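Local coordinates for peroxide stress regulator PerR, FUR family (Streptococcus pyogenes, PDB 4LMY), which regulates the peroxide stress response by binding DNA as a zinc-containing FUR-family dimer, probably repressing peroxide-defence genes, at the interface of chains A and B. Coordinates in Å, arbitrary orientation; residue numbers count along the deposited sequence, not the author numbering. Chains: chain A/B, Peroxide stress regulator PerR, FUR family.

Contact 1: the interface of chains A and B. Residues chain A 143-145, 148; chain B 129-131.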
ATOM      1  N   ILE A 143     -16.805   8.123   1.608  1.00 21.38           N
ATOM      2  CA  ILE A 143     -18.163   8.419   2.033  1.00 20.51           C
ATOM      3  C   ILE A 143     -18.750   7.155   2.638  1.00 18.94           C
ATOM      4  O   ILE A 143     -18.837   6.126   1.969  1.00 20.71           O
ATOM      5  CB  ILE A 143     -19.045   8.859   0.849  1.00 22.66           C
ATOM      6  CG1 ILE A 143     -18.353   9.951   0.027  1.00 26.98           C
ATOM      7  CG2 ILE A 143     -20.400   9.338   1.346  1.00 22.01           C
ATOM      8  CD1 ILE A 143     -18.096  11.226   0.794  1.00 29.25           C
ATOM      9  N   CYS A 144     -19.140   7.226   3.905  1.00 16.10           N
ATOM     10  CA  CYS A 144     -19.671   6.054   4.601  1.00 18.90           C
ATOM     11  C   CYS A 144     -21.044   5.665   4.044  1.00 17.08           C
ATOM     12  O   CYS A 144     -21.709   6.481   3.410  1.00 18.98           O
ATOM     13  CB  CYS A 144     -19.751   6.312   6.110  1.00 16.01           C
ATOM     14  SG  CYS A 144     -21.213   7.269   6.636  1.00 20.30           S
ATOM     15  N   PRO A 145     -21.457   4.404   4.250  1.00 18.43           N
ATOM     16  CA  PRO A 145     -22.737   3.930   3.714  1.00 21.96           C
ATOM     17  C   PRO A 145     -23.929   4.825   4.061  1.00 22.56           C
ATOM     18  O   PRO A 145     -24.821   4.991   3.228  1.00 28.23           O
ATOM     19  CB  PRO A 145     -22.891   2.559   4.369  1.00 21.78           C
ATOM     20  CG  PRO A 145     -21.489   2.079   4.517  1.00 23.69           C
ATOM     21  CD  PRO A 145     -20.667   3.303   4.833  1.00 20.55           C
ATOM     22  N   GLN A 148     -23.931   8.071   1.856  1.00 25.21           N
ATOM     23  CA  GLN A 148     -24.058   7.844   0.418  1.00 26.77           C
ATOM     24  C   GLN A 148     -25.485   8.080  -0.075  1.00 35.61           C
ATOM     25  O   GLN A 148     -26.442   7.749   0.621  1.00 34.63           O
ATOM     26  CB  GLN A 148     -23.608   6.425   0.057  1.00 25.95           C
ATOM     27  CG  GLN A 148     -22.109   6.208   0.163  1.00 24.17           C
ATOM     28  CD  GLN A 148     -21.723   4.743   0.107  1.00 28.18           C
ATOM     29  OE1 GLN A 148     -20.738   4.328   0.718  1.00 25.26           O
ATOM     30  NE2 GLN A 148     -22.500   3.950  -0.624  1.00 27.60           N
TER
ATOM     31  N   THR B 129     -15.490  -2.088   4.358  1.00 17.91           N
ATOM     32  CA  THR B 129     -16.188  -1.046   5.111  1.00 17.82           C
ATOM     33  C   THR B 129     -17.466  -0.564   4.433  1.00 19.47           C
ATOM     34  O   THR B 129     -18.358  -0.026   5.091  1.00 19.86           O
ATOM     35  CB  THR B 129     -15.286   0.184   5.351  1.00 15.50           C
ATOM     36  OG1 THR B 129     -15.039   0.850   4.105  1.00 17.57           O
ATOM     37  CG2 THR B 129     -13.966  -0.224   5.988  1.00 20.94           C
ATOM     38  N   GLY B 130     -17.551  -0.745   3.119  1.00 16.03           N
ATOM     39  CA  GLY B 130     -18.671  -0.222   2.360  1.00 17.15           C
ATOM     40  C   GLY B 130     -18.539   1.253   2.009  1.00 17.00           C
ATOM     41  O   GLY B 130     -19.406   1.808   1.335  1.00 20.20           O
ATOM     42  N   TYR B 131     -17.468   1.893   2.470  1.00 18.70           N
ATOM     43  CA  TYR B 131     -17.197   3.285   2.105  1.00 19.78           C
ATOM     44  C   TYR B 131     -16.875   3.411   0.617  1.00 23.51           C
ATOM     45  O   TYR B 131     -16.185   2.562   0.047  1.00 21.37           O
ATOM     46  CB  TYR B 131     -16.004   3.839   2.889  1.00 18.67           C
ATOM     47  CG  TYR B 131     -16.266   4.249   4.321  1.00 18.94           C
ATOM     48  CD1 TYR B 131     -15.864   5.497   4.784  1.00 18.75           C
ATOM     49  CD2 TYR B 131     -16.897   3.389   5.210  1.00 17.91           C
ATOM     50  CE1 TYR B 131     -16.076   5.875   6.096  1.00 19.55           C
ATOM     51  CE2 TYR B 131     -17.119   3.759   6.522  1.00 20.10           C
ATOM     52  CZ  TYR B 131     -16.711   5.006   6.957  1.00 20.07           C
ATOM     53  OH  TYR B 131     -16.925   5.377   8.263  1.00 20.20           O
TER
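A:Cys144 and A:Pro145 pack against the phenol ring of B:Tyr131, joining the zinc-bearing C-terminal turn of one PerR subunit to the turn after helix 118-129 of the other. The main interaction is CH-pi: CA of A:Cys144 stands over the middle of the aromatic face, 3.6 Å from the ring centroid of B:Tyr131. CB of A:Cys144 continues toward the phenol end of the same ring and lies 3.4 Å from CZ of B:Tyr131. With SG set between the backbone N and the carbonyl carbon (chi1 81°), the sulfur points away from the ring, toward its zinc site. Cysteine suits this place doubly, its carbons meeting the partner while its sulfur serves a zinc ion with A:Cys104, A:Cys107 and A:Cys147. A:Pro145 crosses the tyrosine at about a right angle and brings CD to 3.8 Å from CD2 of B:Tyr131; a rigid proline ring offers a preformed apolar surface here.

A polar pair lies beside this packing. OE1 of A:Gln148 is modelled 2.9 Å from the carbonyl O of B:Gly130. Both are acceptors, which makes the pair doubtful; turning the amide over would probably present NE2 as a donor instead. The carbonyl O of A:Ile143 packs 3.3 Å from CA of B:Tyr131.

Within chain B, the turn is braced from its own side. B:Gly130 takes a positive phi of 81°, readily adopted without a side chain, where the helix ends. The hydroxyl OG1 of B:Thr129 accepts a hydrogen bond from the backbone N of B:Tyr131, 3.1 Å away, and the carbonyl O of B:Thr129 lies in the plane of the tyrosine ring, at its edge.

Contact 2: the interface of chains A and B. Residues chain A 102, 113, 115, 118, 138, 140; chain B 121, 124-125, 136.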
ATOM      1  N   VAL A 102     -10.616   4.253   7.831  1.00 17.65           N
ATOM      2  CA  VAL A 102     -11.249   4.999   6.754  1.00 18.78           C
ATOM      3  C   VAL A 102     -12.167   6.026   7.402  1.00 18.19           C
ATOM      4  O   VAL A 102     -13.013   5.678   8.227  1.00 21.14           O
ATOM      5  CB  VAL A 102     -12.082   4.101   5.821  1.00 20.77           C
ATOM      6  CG1 VAL A 102     -12.440   4.857   4.549  1.00 24.13           C
ATOM      7  CG2 VAL A 102     -11.326   2.838   5.485  1.00 26.19           C
ATOM      8  N   PHE A 113     -10.143  -1.251   8.224  1.00 19.86           N
ATOM      9  CA  PHE A 113     -10.046  -2.442   7.390  1.00 21.24           C
ATOM     10  C   PHE A 113      -8.668  -3.073   7.520  1.00 20.59           C
ATOM     11  O   PHE A 113      -7.706  -2.418   7.914  1.00 22.45           O
ATOM     12  CB  PHE A 113     -10.351  -2.113   5.925  1.00 22.69           C
ATOM     13  CG  PHE A 113      -9.318  -1.244   5.265  1.00 26.27           C
ATOM     14  CD1 PHE A 113      -8.380  -1.786   4.402  1.00 26.79           C
ATOM     15  CD2 PHE A 113      -9.290   0.117   5.505  1.00 25.40           C
ATOM     16  CE1 PHE A 113      -7.433  -0.983   3.796  1.00 33.65           C
ATOM     17  CE2 PHE A 113      -8.348   0.923   4.901  1.00 24.28           C
ATOM     18  CZ  PHE A 113      -7.420   0.375   4.049  1.00 27.35           C
ATOM     19  N   ASP A 115      -5.277  -4.484   6.130  1.00 22.04           N
ATOM     20  CA  ASP A 115      -4.401  -4.225   5.007  1.00 23.11           C
ATOM     21  C   ASP A 115      -3.175  -5.138   5.013  1.00 26.11           C
ATOM     22  O   ASP A 115      -2.583  -5.385   6.059  1.00 28.21           O
ATOM     23  CB  ASP A 115      -3.954  -2.767   5.050  1.00 24.80           C
ATOM     24  CG  ASP A 115      -2.756  -2.509   4.186  1.00 28.60           C
ATOM     25  OD1 ASP A 115      -1.643  -2.400   4.740  1.00 28.82           O
ATOM     26  OD2 ASP A 115      -2.929  -2.431   2.955  1.00 27.76           O
ATOM     27  N   VAL A 118       0.403  -2.067   2.552  1.00 27.22           N
ATOM     28  CA  VAL A 118       1.311  -0.975   2.924  1.00 28.73           C
ATOM     29  C   VAL A 118       2.736  -1.470   3.189  1.00 33.20           C
ATOM     30  O   VAL A 118       3.708  -0.748   2.956  1.00 31.01           O
ATOM     31  CB  VAL A 118       0.775  -0.156   4.123  1.00 36.16           C
ATOM     32  CG1 VAL A 118       1.739   0.961   4.507  1.00 32.81           C
ATOM     33  CG2 VAL A 118      -0.577   0.436   3.783  1.00 33.70           C
ATOM     34  N   VAL A 138      -0.838   5.722   7.243  1.00 27.90           N
ATOM     35  CA  VAL A 138      -1.859   5.714   6.204  1.00 30.95           C
ATOM     36  C   VAL A 138      -3.250   5.868   6.800  1.00 24.50           C
ATOM     37  O   VAL A 138      -3.607   5.180   7.753  1.00 28.76           O
ATOM     38  CB  VAL A 138      -1.814   4.410   5.375  1.00 33.79           C
ATOM     39  CG1 VAL A 138      -2.977   4.359   4.397  1.00 40.50           C
ATOM     40  CG2 VAL A 138      -0.492   4.291   4.634  1.00 29.25           C
ATOM     41  N   ALA A 140      -7.289   6.352   5.146  1.00 20.23           N
ATOM     42  CA  ALA A 140      -8.131   6.457   3.964  1.00 18.57           C
ATOM     43  C   ALA A 140      -9.303   7.387   4.245  1.00 15.42           C
ATOM     44  O   ALA A 140      -9.700   7.558   5.396  1.00 21.10           O
ATOM     45  CB  ALA A 140      -8.636   5.080   3.548  1.00 19.47           C
TER
ATOM     46  N   ILE B 121      -5.216  -0.973  -1.844  1.00 28.96           N
ATOM     47  CA  ILE B 121      -5.681  -0.570  -0.523  1.00 26.98           C
ATOM     48  C   ILE B 121      -7.080   0.012  -0.647  1.00 27.77           C
ATOM     49  O   ILE B 121      -7.958  -0.276   0.160  1.00 24.97           O
ATOM     50  CB  ILE B 121      -4.757   0.495   0.100  1.00 30.70           C
ATOM     51  CG1 ILE B 121      -3.347  -0.062   0.282  1.00 29.49           C
ATOM     52  CG2 ILE B 121      -5.306   0.989   1.429  1.00 32.67           C
ATOM     53  CD1 ILE B 121      -2.369   0.962   0.773  1.00 33.76           C
ATOM     54  N   GLU B 124      -9.631  -2.814  -1.056  1.00 22.06           N
ATOM     55  CA  GLU B 124      -9.867  -3.480   0.221  1.00 22.32           C
ATOM     56  C   GLU B 124     -10.648  -2.605   1.193  1.00 21.15           C
ATOM     57  O   GLU B 124     -11.528  -3.092   1.911  1.00 22.54           O
ATOM     58  CB  GLU B 124      -8.552  -3.929   0.858  1.00 25.18           C
ATOM     59  CG  GLU B 124      -7.979  -5.192   0.247  1.00 29.50           C
ATOM     60  CD  GLU B 124      -8.924  -6.378   0.349  1.00 30.51           C
ATOM     61  OE1 GLU B 124      -9.724  -6.444   1.309  1.00 30.22           O
ATOM     62  OE2 GLU B 124      -8.866  -7.251  -0.539  1.00 38.23           O
ATOM     63  N   ALA B 125     -10.315  -1.317   1.219  1.00 20.98           N
ATOM     64  CA  ALA B 125     -11.014  -0.369   2.077  1.00 23.92           C
ATOM     65  C   ALA B 125     -12.503  -0.367   1.757  1.00 18.03           C
ATOM     66  O   ALA B 125     -13.345  -0.425   2.657  1.00 21.45           O
ATOM     67  CB  ALA B 125     -10.429   1.034   1.912  1.00 23.52           C
ATOM     68  N   ILE B 136      -6.635   8.370  -0.565  1.00 24.56           N
ATOM     69  CA  ILE B 136      -5.776   7.764   0.441  1.00 25.51           C
ATOM     70  C   ILE B 136      -4.403   8.420   0.382  1.00 25.80           C
ATOM     71  O   ILE B 136      -3.493   7.906  -0.268  1.00 27.44           O
ATOM     72  CB  ILE B 136      -5.626   6.241   0.243  1.00 28.89           C
ATOM     73  CG1 ILE B 136      -6.997   5.572   0.110  1.00 26.41           C
ATOM     74  CG2 ILE B 136      -4.840   5.631   1.396  1.00 26.26           C
ATOM     75  CD1 ILE B 136      -6.932   4.065   0.004  1.00 33.77           C
TER
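A:Phe113, on strand 110-115, lays its ring against helix 118-129 of the other subunit, over B:Ile121 and B:Ala125. CA of B:Ala125 sits above the centre of one ring face, 3.7 Å from the centroid of A:Phe113, in a CH-pi contact. The small methyl of B:Ala125 lets the aromatic face come down close to the helix backbone, with CB 3.6 Å from CE2 of A:Phe113. One turn earlier, B:Ile121 crosses the phenylalanine at about a right angle and puts its CG2 branch 3.4 Å from CZ of A:Phe113. The phenylalanine sets CG between its backbone N and carbonyl carbon (chi1 68°), which carries the ring over the partner's helix.

Branched side chains extend this core. The other arm of B:Ile121 runs away from the ring and brings CD1 to 3.5 Å from CG2 of A:Val118, so the two branches serve different partners. On another flank, B:Ile136 also divides its contacts: CG2 meets CG1 of A:Val138 at 3.8 Å, while CG1 faces the methyl of A:Ala140. Beta-branched valine and isoleucine fill such a surface with little conformational freedom to lose.

At the rim, A:Asp115 packs OD2 3.6 Å from CG1 of B:Ile121. Its other oxygen, OD1, accepts a hydrogen bond from the backbone N of A:Val118, 3.0 Å away, through its syn lone pair, capping the start of helix 118-129 in chain A; the helix start probably stabilises a negative charge on this carboxylate. B:Glu124 borders the ring with its CB. This strand-on-helix packing, repeated by the two-fold, helps hold together the dimer that FUR-family regulators use to bind DNA.

The C-alpha centres of contact 1 and contact 2 lie about 13 Å apart within the same interface. Both draw on helix 118-129 of chain B: contact 2 uses its body and contact 1 its last residue and the turn beyond. Strand 140-143 of chain A likewise serves both, from A:Ala140 in contact 2 to A:Ile143 in contact 1. Contact 2 is a largely apolar patch among the residues given, and contact 1 continues the interface to the zinc-bound end of the chain. Because A:Cys144 both binds zinc and touches the partner, the structural zinc site probably helps order the dimer.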